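Local coordinates for protein alpha-galactosidase (Umbelopsis vinacea, PDB 3A5V) that hydrolyses terminal alpha-linked galactose residues from galactosides, as a tetrameric glycoside hydrolase of family 27, at residues Asn193-Asp198 with Pro381-Arg386; Asn219-Ala224 with Asp310-Ser315; His257-Ala262 with Val324-Asn329. All coordinates share one frame; numbering follows the deposited sequence. Where two conformers were deposited one is given.

Interaction 1 of 3, residues Asn193-Asp198 with Pro381-Arg386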
loop_
_atom_site.group_PDB
_atom_site.type_symbol
_atom_site.label_atom_id
_atom_site.label_comp_id
_atom_site.label_asym_id
_atom_site.label_seq_id
_atom_site.Cartn_x
_atom_site.Cartn_y
_atom_site.Cartn_z
ATOM N N ASN A 193 -22.080 -9.997 16.414
ATOM C CA ASN A 193 -21.842 -8.795 17.193
ATOM C C ASN A 193 -22.047 -7.531 16.361
ATOM O O ASN A 193 -21.529 -7.425 15.236
ATOM C CB ASN A 193 -20.419 -8.835 17.759
ATOM C CG ASN A 193 -20.200 -7.806 18.850
ATOM O OD1 ASN A 193 -20.274 -6.605 18.596
ATOM N ND2 ASN A 193 -19.920 -8.278 20.075
ATOM N N PHE A 194 -22.781 -6.558 16.903
ATOM C CA PHE A 194 -23.197 -5.413 16.070
ATOM C C PHE A 194 -22.084 -4.431 15.711
ATOM O O PHE A 194 -22.015 -3.969 14.564
ATOM C CB PHE A 194 -24.396 -4.647 16.671
ATOM C CG PHE A 194 -24.913 -3.532 15.771
ATOM C CD1 PHE A 194 -25.685 -3.830 14.642
ATOM C CD2 PHE A 194 -24.589 -2.200 16.037
ATOM C CE1 PHE A 194 -26.149 -2.812 13.791
ATOM C CE2 PHE A 194 -25.049 -1.165 15.211
ATOM C CZ PHE A 194 -25.840 -1.472 14.080
ATOM N N ASN A 195 -21.220 -4.085 16.673
ATOM C CA ASN A 195 -20.228 -3.040 16.406
ATOM C C ASN A 195 -18.884 -3.133 17.160
ATOM O O ASN A 195 -18.047 -2.230 17.060
ATOM C CB ASN A 195 -20.869 -1.653 16.583
ATOM C CG ASN A 195 -21.246 -1.366 18.034
ATOM O OD1 ASN A 195 -20.879 -2.116 18.949
ATOM N ND2 ASN A 195 -21.951 -0.269 18.251
ATOM N N ARG A 196 -18.658 -4.220 17.898
ATOM C CA ARG A 196 -17.399 -4.349 18.645
ATOM C C ARG A 196 -16.199 -4.553 17.698
ATOM O O ARG A 196 -16.165 -5.538 16.920
ATOM C CB ARG A 196 -17.481 -5.492 19.666
ATOM C CG ARG A 196 -16.188 -5.694 20.483
ATOM C CD ARG A 196 -16.230 -6.959 21.354
ATOM N NE ARG A 196 -14.856 -7.338 21.760
ATOM C CZ ARG A 196 -14.046 -8.107 21.041
ATOM N NH1 ARG A 196 -14.447 -8.636 19.871
ATOM N NH2 ARG A 196 -12.827 -8.355 21.490
ATOM N N PRO A 197 -15.184 -3.666 17.790
ATOM C CA PRO A 197 -13.995 -3.872 16.964
ATOM C C PRO A 197 -13.174 -5.045 17.521
ATOM O O PRO A 197 -13.288 -5.383 18.706
ATOM C CB PRO A 197 -13.219 -2.562 17.131
ATOM C CG PRO A 197 -13.603 -2.093 18.536
ATOM C CD PRO A 197 -15.052 -2.489 18.683
ATOM N N ASP A 198 -12.333 -5.641 16.690
ATOM C CA ASP A 198 -11.562 -6.800 17.144
ATOM C C ASP A 198 -10.195 -6.799 16.467
ATOM O O ASP A 198 -10.106 -6.442 15.280
ATOM C CB ASP A 198 -12.330 -8.089 16.786
ATOM C CG ASP A 198 -11.753 -9.307 17.455
ATOM O OD1 ASP A 198 -10.808 -9.925 16.896
ATOM O OD2 ASP A 198 -12.226 -9.645 18.562
ATOM N N PRO A 381 -34.767 3.288 16.005
ATOM C CA PRO A 381 -34.206 2.742 17.246
ATOM C C PRO A 381 -32.673 2.800 17.281
ATOM O O PRO A 381 -32.020 2.895 16.228
ATOM C CB PRO A 381 -34.675 1.278 17.224
ATOM C CG PRO A 381 -35.876 1.276 16.335
ATOM C CD PRO A 381 -35.540 2.271 15.258
ATOM N N ALA A 382 -32.109 2.743 18.487
ATOM C CA ALA A 382 -30.658 2.541 18.671
ATOM C C ALA A 382 -30.185 1.311 17.885
ATOM O O ALA A 382 -30.853 0.262 17.916
ATOM C CB ALA A 382 -30.353 2.347 20.157
ATOM N N HIS A 383 -29.062 1.457 17.166
ATOM C CA HIS A 383 -28.507 0.414 16.290
ATOM C C HIS A 383 -29.554 -0.100 15.303
ATOM O O HIS A 383 -29.551 -1.287 14.944
ATOM C CB HIS A 383 -27.954 -0.760 17.121
ATOM C CG HIS A 383 -26.887 -0.364 18.098
ATOM N ND1 HIS A 383 -26.321 -1.259 18.986
ATOM C CD2 HIS A 383 -26.269 0.825 18.315
ATOM C CE1 HIS A 383 -25.402 -0.638 19.707
ATOM N NE2 HIS A 383 -25.353 0.629 19.323
ATOM N N GLY A 384 -30.440 0.803 14.881
ATOM C CA GLY A 384 -31.685 0.438 14.212
ATOM C C GLY A 384 -31.822 1.017 12.823
ATOM O O GLY A 384 -31.024 1.884 12.409
ATOM N N VAL A 385 -32.821 0.505 12.098
ATOM C CA VAL A 385 -33.170 0.971 10.750
ATOM C C VAL A 385 -34.661 1.243 10.626
ATOM O O VAL A 385 -35.463 0.673 11.367
ATOM C CB VAL A 385 -32.772 -0.057 9.619
ATOM C CG1 VAL A 385 -31.227 -0.086 9.399
ATOM C CG2 VAL A 385 -33.365 -1.475 9.899
ATOM N N ARG A 386 -35.017 2.130 9.698
ATOM C CA ARG A 386 -36.352 2.115 9.102
ATOM C C ARG A 386 -36.139 1.856 7.613
ATOM O O ARG A 386 -35.316 2.523 6.978
ATOM C CB ARG A 386 -37.126 3.429 9.332
ATOM C CG ARG A 386 -37.435 3.737 10.819
ATOM C CD ARG A 386 -38.411 2.722 11.451
ATOM N NE ARG A 386 -39.765 2.809 10.889
ATOM C CZ ARG A 386 -40.682 3.708 11.257
ATOM N NH1 ARG A 386 -40.402 4.618 12.195
ATOM N NH2 ARG A 386 -41.883 3.697 10.683
#

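Interaction 2 of 3, residues Asn219-Ala224 with Asp310-Ser315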
loop_
_atom_site.group_PDB
_atom_site.type_symbol
_atom_site.label_atom_id
_atom_site.label_comp_id
_atom_site.label_asym_id
_atom_site.label_seq_id
_atom_site.Cartn_x
_atom_site.Cartn_y
_atom_site.Cartn_z
ATOM N N ASN A 219 -18.588 -2.784 10.934
ATOM C CA ASN A 219 -17.305 -2.875 10.218
ATOM C C ASN A 219 -17.532 -3.289 8.758
ATOM O O ASN A 219 -17.008 -2.668 7.821
ATOM C CB ASN A 219 -16.348 -3.855 10.947
ATOM C CG ASN A 219 -15.044 -4.090 10.185
ATOM O OD1 ASN A 219 -15.008 -4.851 9.199
ATOM N ND2 ASN A 219 -13.957 -3.451 10.644
ATOM N N ILE A 220 -18.318 -4.349 8.564
ATOM C CA ILE A 220 -18.593 -4.832 7.219
ATOM C C ILE A 220 -19.386 -3.819 6.387
ATOM O O ILE A 220 -19.065 -3.615 5.219
ATOM C CB ILE A 220 -19.275 -6.232 7.242
ATOM C CG1 ILE A 220 -18.240 -7.274 7.677
ATOM C CG2 ILE A 220 -19.856 -6.611 5.857
ATOM C CD1 ILE A 220 -18.877 -8.568 8.151
ATOM N N ILE A 221 -20.390 -3.170 6.988
ATOM C CA ILE A 221 -21.160 -2.155 6.249
ATOM C C ILE A 221 -20.237 -1.046 5.694
ATOM O O ILE A 221 -20.393 -0.624 4.549
ATOM C CB ILE A 221 -22.297 -1.521 7.102
ATOM C CG1 ILE A 221 -23.370 -2.581 7.417
ATOM C CG2 ILE A 221 -22.916 -0.300 6.357
ATOM C CD1 ILE A 221 -24.375 -2.169 8.457
ATOM N N ASN A 222 -19.286 -0.576 6.512
ATOM C CA ASN A 222 -18.410 0.516 6.081
ATOM C C ASN A 222 -17.485 0.106 4.935
ATOM O O ASN A 222 -17.075 0.939 4.120
ATOM C CB ASN A 222 -17.652 1.120 7.285
ATOM C CG ASN A 222 -18.592 1.846 8.262
ATOM O OD1 ASN A 222 -19.576 2.473 7.849
ATOM N ND2 ASN A 222 -18.297 1.753 9.569
ATOM N N LYS A 223 -17.190 -1.185 4.838
ATOM C CA LYS A 223 -16.448 -1.730 3.676
ATOM C C LYS A 223 -17.323 -1.899 2.442
ATOM O O LYS A 223 -16.918 -1.568 1.323
ATOM C CB LYS A 223 -15.795 -3.084 4.030
ATOM C CG LYS A 223 -14.682 -2.945 5.074
ATOM C CD LYS A 223 -14.314 -4.289 5.723
ATOM C CE LYS A 223 -13.097 -4.087 6.639
ATOM N NZ LYS A 223 -12.873 -5.255 7.576
ATOM N N ALA A 224 -18.528 -2.425 2.646
ATOM C CA ALA A 224 -19.430 -2.721 1.536
ATOM C C ALA A 224 -19.823 -1.491 0.716
ATOM O O ALA A 224 -20.030 -1.605 -0.496
ATOM C CB ALA A 224 -20.692 -3.412 2.057
ATOM N N ASP A 310 -23.354 9.443 13.805
ATOM C CA ASP A 310 -23.671 8.013 13.817
ATOM C C ASP A 310 -24.869 7.639 12.923
ATOM O O ASP A 310 -25.318 6.485 12.915
ATOM C CB ASP A 310 -24.041 7.605 15.249
ATOM C CG ASP A 310 -22.836 7.441 16.148
ATOM O OD1 ASP A 310 -21.762 7.045 15.646
ATOM O OD2 ASP A 310 -22.978 7.699 17.365
ATOM N N GLN A 311 -25.395 8.611 12.189
ATOM C CA GLN A 311 -26.536 8.360 11.296
ATOM C C GLN A 311 -26.100 8.182 9.849
ATOM O O GLN A 311 -25.137 8.834 9.395
ATOM C CB GLN A 311 -27.531 9.506 11.400
ATOM C CG GLN A 311 -28.138 9.624 12.799
ATOM C CD GLN A 311 -29.192 10.701 12.876
ATOM O OE1 GLN A 311 -29.629 11.232 11.850
ATOM N NE2 GLN A 311 -29.607 11.040 14.094
ATOM N N GLN A 312 -26.793 7.289 9.131
ATOM C CA GLN A 312 -26.514 7.023 7.710
ATOM C C GLN A 312 -27.821 6.948 6.922
ATOM O O GLN A 312 -28.838 6.486 7.450
ATOM C CB GLN A 312 -25.717 5.722 7.537
ATOM C CG GLN A 312 -24.480 5.658 8.465
ATOM C CD GLN A 312 -23.587 4.457 8.211
ATOM O OE1 GLN A 312 -23.722 3.748 7.206
ATOM N NE2 GLN A 312 -22.647 4.238 9.123
ATOM N N LEU A 313 -27.782 7.429 5.680
ATOM C CA LEU A 313 -28.924 7.337 4.756
ATOM C C LEU A 313 -28.521 6.483 3.548
ATOM O O LEU A 313 -27.463 6.722 2.951
ATOM C CB LEU A 313 -29.336 8.736 4.254
ATOM C CG LEU A 313 -30.411 8.787 3.147
ATOM C CD1 LEU A 313 -31.736 8.246 3.679
ATOM C CD2 LEU A 313 -30.587 10.198 2.566
ATOM N N PHE A 314 -29.363 5.510 3.197
ATOM C CA PHE A 314 -29.187 4.726 1.972
ATOM C C PHE A 314 -30.385 4.942 1.048
ATOM O O PHE A 314 -31.529 5.111 1.513
ATOM C CB PHE A 314 -29.071 3.224 2.276
ATOM C CG PHE A 314 -27.824 2.839 3.047
ATOM C CD1 PHE A 314 -27.731 3.070 4.426
ATOM C CD2 PHE A 314 -26.761 2.210 2.395
ATOM C CE1 PHE A 314 -26.573 2.698 5.142
ATOM C CE2 PHE A 314 -25.611 1.833 3.092
ATOM C CZ PHE A 314 -25.518 2.079 4.474
ATOM N N SER A 315 -30.116 4.909 -0.251
ATOM C CA SER A 315 -31.154 5.101 -1.262
ATOM C C SER A 315 -30.787 4.321 -2.514
ATOM O O SER A 315 -29.645 4.407 -2.987
ATOM C CB SER A 315 -31.271 6.594 -1.601
ATOM O OG SER A 315 -32.192 6.802 -2.650
#

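Interaction 3 of 3, residues His257-Ala262 with Val324-Asn329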
loop_
_atom_site.group_PDB
_atom_site.type_symbol
_atom_site.label_atom_id
_atom_site.label_comp_id
_atom_site.label_asym_id
_atom_site.label_seq_id
_atom_site.Cartn_x
_atom_site.Cartn_y
_atom_site.Cartn_z
ATOM N N HIS A 257 -28.793 -5.532 10.363
ATOM C CA HIS A 257 -27.938 -6.499 9.692
ATOM C C HIS A 257 -28.659 -7.074 8.463
ATOM O O HIS A 257 -28.172 -6.940 7.333
ATOM C CB HIS A 257 -27.565 -7.542 10.769
ATOM C CG HIS A 257 -26.890 -8.791 10.275
ATOM N ND1 HIS A 257 -25.884 -8.794 9.334
ATOM C CD2 HIS A 257 -27.024 -10.077 10.689
ATOM C CE1 HIS A 257 -25.455 -10.033 9.159
ATOM N NE2 HIS A 257 -26.124 -10.829 9.978
ATOM N N TYR A 258 -29.858 -7.619 8.669
ATOM C CA TYR A 258 -30.614 -8.208 7.556
ATOM C C TYR A 258 -30.974 -7.165 6.479
ATOM O O TYR A 258 -30.848 -7.421 5.277
ATOM C CB TYR A 258 -31.881 -8.902 8.093
ATOM C CG TYR A 258 -32.568 -9.779 7.070
ATOM C CD1 TYR A 258 -33.465 -9.227 6.151
ATOM C CD2 TYR A 258 -32.307 -11.150 7.007
ATOM C CE1 TYR A 258 -34.089 -10.002 5.187
ATOM C CE2 TYR A 258 -32.946 -11.957 6.039
ATOM C CZ TYR A 258 -33.835 -11.362 5.133
ATOM O OH TYR A 258 -34.492 -12.121 4.179
ATOM N N THR A 259 -31.453 -6.008 6.920
ATOM C CA THR A 259 -31.866 -4.924 6.003
ATOM C C THR A 259 -30.743 -4.499 5.053
ATOM O O THR A 259 -30.957 -4.365 3.840
ATOM C CB THR A 259 -32.326 -3.680 6.807
ATOM O OG1 THR A 259 -33.464 -4.022 7.629
ATOM C CG2 THR A 259 -32.667 -2.495 5.864
ATOM N N ILE A 260 -29.559 -4.249 5.611
ATOM C CA ILE A 260 -28.444 -3.761 4.815
ATOM C C ILE A 260 -27.922 -4.855 3.879
ATOM O O ILE A 260 -27.666 -4.581 2.721
ATOM C CB ILE A 260 -27.298 -3.141 5.694
ATOM C CG1 ILE A 260 -27.816 -1.928 6.507
ATOM C CG2 ILE A 260 -26.088 -2.726 4.835
ATOM C CD1 ILE A 260 -28.335 -0.738 5.647
ATOM N N TRP A 261 -27.778 -6.085 4.378
ATOM C CA TRP A 261 -27.409 -7.221 3.512
ATOM C C TRP A 261 -28.424 -7.353 2.356
ATOM O O TRP A 261 -28.047 -7.522 1.189
ATOM C CB TRP A 261 -27.411 -8.516 4.327
ATOM C CG TRP A 261 -26.078 -8.904 5.008
ATOM C CD1 TRP A 261 -25.468 -10.124 4.912
ATOM C CD2 TRP A 261 -25.235 -8.106 5.877
ATOM N NE1 TRP A 261 -24.318 -10.145 5.650
ATOM C CE2 TRP A 261 -24.143 -8.928 6.256
ATOM C CE3 TRP A 261 -25.289 -6.782 6.361
ATOM C CZ2 TRP A 261 -23.098 -8.473 7.097
ATOM C CZ3 TRP A 261 -24.244 -6.323 7.203
ATOM C CH2 TRP A 261 -23.163 -7.175 7.559
ATOM N N ALA A 262 -29.711 -7.269 2.678
ATOM C CA ALA A 262 -30.742 -7.383 1.636
ATOM C C ALA A 262 -30.636 -6.229 0.615
ATOM O O ALA A 262 -30.610 -6.449 -0.593
ATOM C CB ALA A 262 -32.149 -7.414 2.280
ATOM N N VAL A 324 -35.941 2.321 -2.839
ATOM C CA VAL A 324 -35.762 1.870 -1.458
ATOM C C VAL A 324 -34.987 2.959 -0.708
ATOM O O VAL A 324 -34.050 3.550 -1.254
ATOM C CB VAL A 324 -35.093 0.455 -1.343
ATOM C CG1 VAL A 324 -33.641 0.475 -1.852
ATOM C CG2 VAL A 324 -35.144 -0.053 0.117
ATOM N N VAL A 325 -35.420 3.257 0.511
ATOM C CA VAL A 325 -34.760 4.250 1.359
ATOM C C VAL A 325 -34.577 3.657 2.741
ATOM O O VAL A 325 -35.516 3.097 3.313
ATOM C CB VAL A 325 -35.533 5.607 1.409
ATOM C CG1 VAL A 325 -34.898 6.588 2.415
ATOM C CG2 VAL A 325 -35.559 6.248 0.008
ATOM N N ILE A 326 -33.359 3.757 3.266
ATOM C CA ILE A 326 -33.066 3.263 4.617
ATOM C C ILE A 326 -32.460 4.346 5.498
ATOM O O ILE A 326 -31.418 4.934 5.157
ATOM C CB ILE A 326 -32.090 2.050 4.599
ATOM C CG1 ILE A 326 -32.620 0.950 3.670
ATOM C CG2 ILE A 326 -31.869 1.512 6.021
ATOM C CD1 ILE A 326 -31.555 0.139 3.015
ATOM N N LEU A 327 -33.100 4.586 6.643
ATOM C CA LEU A 327 -32.527 5.431 7.693
ATOM C C LEU A 327 -31.847 4.512 8.688
ATOM O O LEU A 327 -32.481 3.616 9.241
ATOM C CB LEU A 327 -33.626 6.242 8.406
ATOM C CG LEU A 327 -34.519 7.079 7.486
ATOM C CD1 LEU A 327 -35.779 7.501 8.250
ATOM C CD2 LEU A 327 -33.745 8.275 6.963
ATOM N N LEU A 328 -30.558 4.723 8.910
ATOM C CA LEU A 328 -29.817 3.846 9.820
ATOM C C LEU A 328 -29.220 4.680 10.943
ATOM O O LEU A 328 -28.490 5.657 10.703
ATOM C CB LEU A 328 -28.723 3.067 9.069
ATOM C CG LEU A 328 -27.844 2.060 9.829
ATOM C CD1 LEU A 328 -27.297 1.049 8.822
ATOM C CD2 LEU A 328 -26.686 2.760 10.529
ATOM N N ASN A 329 -29.518 4.251 12.159
ATOM C CA ASN A 329 -29.095 4.924 13.370
ATOM C C ASN A 329 -28.093 4.036 14.114
ATOM O O ASN A 329 -28.485 3.138 14.855
ATOM C CB ASN A 329 -30.306 5.231 14.258
ATOM C CG ASN A 329 -29.906 5.872 15.602
ATOM O OD1 ASN A 329 -28.782 6.345 15.762
ATOM N ND2 ASN A 329 -30.817 5.851 16.566
#

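Interaction 1 of 3, residues Asn193-Asp198 with Pro381-Arg386
The rings of Phe194 and His383 form an offset stack, with planes 14° and centroids 4.7 Å apart. The overlap lies at the rims: Phe194 CD2 sits above the imidazole, 3.5 Å from His383 ND1, while His383 CB rests over a face of the phenyl ring in a CH-pi contact, 3.8 Å from its centroid. Phe194 extends its ring from the loop toward the turn, CG lying opposite the backbone N (chi1 -175°). Beside the stack, the Asn195 side chain crosses that of His383 at about a right angle, amide and ring planes 67° apart; Asn195 ND2 stays 3.7 Å from His383 NE2, without a hydrogen bond. Both imidazole nitrogens are hydrogen-bonded to carboxylates, ND1 to Glu253 and NE2 to Asp332, which fixes the ring's rotation and would probably favour its protonated form. Replacing His383 by an alanine would keep CB over the phenyl ring but is likely to lose the stack and leave Glu253 and Asp332 without this partner. His383 is presented by a type II turn from Pro381 to Gly384, and with Gly384 forms a G1 beta bulge opposite Asn329. On the barrel side, Asn193 OD1 closes an Asx motif by accepting from Arg196 N at 3.0 Å. Further along, Arg196 NH1 forms a salt bridge with Asp198 OD2 (2.8 Å); Asp198 OD2 also bonds Tyr347 OH, and Arg196 NH2 bonds Ile305 O, both of a second subunit. Phe194 packs on Val217 and Met218 of helix 217-227 and on Val256 of helix 251-263, which Val385 of strand 384-390 also touches.

Interaction 2 of 3, residues Asn219-Ala224 with Asp310-Ser315
Asn222 OD1 and Gln312 OE1 accept hydrogen bonds from the same donor, NH1 of Arg304 on strand 303-308, so that one guanidinium nitrogen is shared by a helix side chain and a strand side chain. The two amides do not bond each other: Asn222 OD1 and Gln312 NE2 stand 3.8 Å apart, their planes tilted by 29°. Beyond CG the Gln312 chain is extended (chi2 -174°), which carries its amide from the strand across toward the helix, and the two side chains cross at about a right angle. Next to this polar group lies an apolar one. Ile221 CG2 meets Phe314 CZ at 4.0 Å, approaching the ring obliquely, and the same methyl is 4.2 Å from Gln312 OE1. Ile260 of helix 251-263 touches both Ile221 and Phe314 and thus extends the apolar patch. Within helix 217-227, Lys223 NZ reaches back one turn to a lone pair of Asn219 OD1, 2.7 Å away, and also bonds Cys203 O. The axes of helix 219-224 and strand 311-315 pass 12.6 Å apart, a distance spanned by Gln312 and Phe314 reaching from the strand to Asn222 and Ile221 on the helix. A barrel helix and a strand of the C-terminal sheet are therefore joined by a polar pair linked through the arginine, with an apolar isoleucine-phenylalanine contact beside it: the guanidinium, probably positively charged, accounts for two amide oxygens, one from each segment, that make no bond to each other's amide.

Interaction 3 of 3, residues His257-Ala262 with Val324-Asn329
Helix 251-263, which runs between the seventh and eighth strands of the (beta/alpha)8 barrel, lies against the antiparallel sheet of the C-terminal domain, and here its residues 257-262 meet strand 324-329. The two segments run at 142° to each other, their axes 10.5 Å apart at closest approach. Thr259 and Ile326 reach toward each other tip to tip, with Thr259 CG2 4.0 Å from Ile326 CD1. With OG1 of the threonine beside the backbone N (chi1 -61°), the methyl CG2 is the branch anti to that nitrogen and meets the strand, while OG1 is hydrogen-bonded to Arg255 O, one turn back in the helix, and to Trp364 NE1. One residue on, Ile260 uses the CG1-CD1 arm: CD1 lies 3.8 Å from Leu328 CD1 and 4.2 Å from Ile326 CG2. Because chi2 is -62°, the arm bends and brings its last methyl up to the strand, although the CB bond itself runs alongside it; Ile260 and Leu328 cross at about a right angle. Ile326 and Leu328 alternate along the strand with Val325 and Leu327, which touch Leu313 on the neighbouring strand 311-318. Elsewhere on the helix, His257 ND1 lies over the centre of the Trp261 indole, 3.3 Å above its plane, and Trp261 packs on Ile220 and Ile221 of helix 217-227. All four touching residues are buried, and no hydrogen bond or charge crosses between the segments: cohesion between helix and strand rests on the fit of methyl groups, and the hydroxyl buried nearby finds its partners outside the two segments.

All three contacts lie in the interface between the catalytic barrel and the C-terminal beta domain. The centres of interactions 2 and 3 are about 9 Å apart, those of interactions 1 and 2 about 11 Å, and those of interactions 1 and 3 about 12 Å. The barrel segments 193-198, 219-224 and 257-262 come first in the chain. Their partners lie on strands 311-318, 322-329 and 384-390, consecutive neighbours in one antiparallel sheet. Interactions 2 and 3 alternate along the chain, both nested within the loop closed by interaction 1. Interaction 3 touches both others, whereas interactions 1 and 2 do not touch, so the middle strand 322-329 and helix 251-263 link the three.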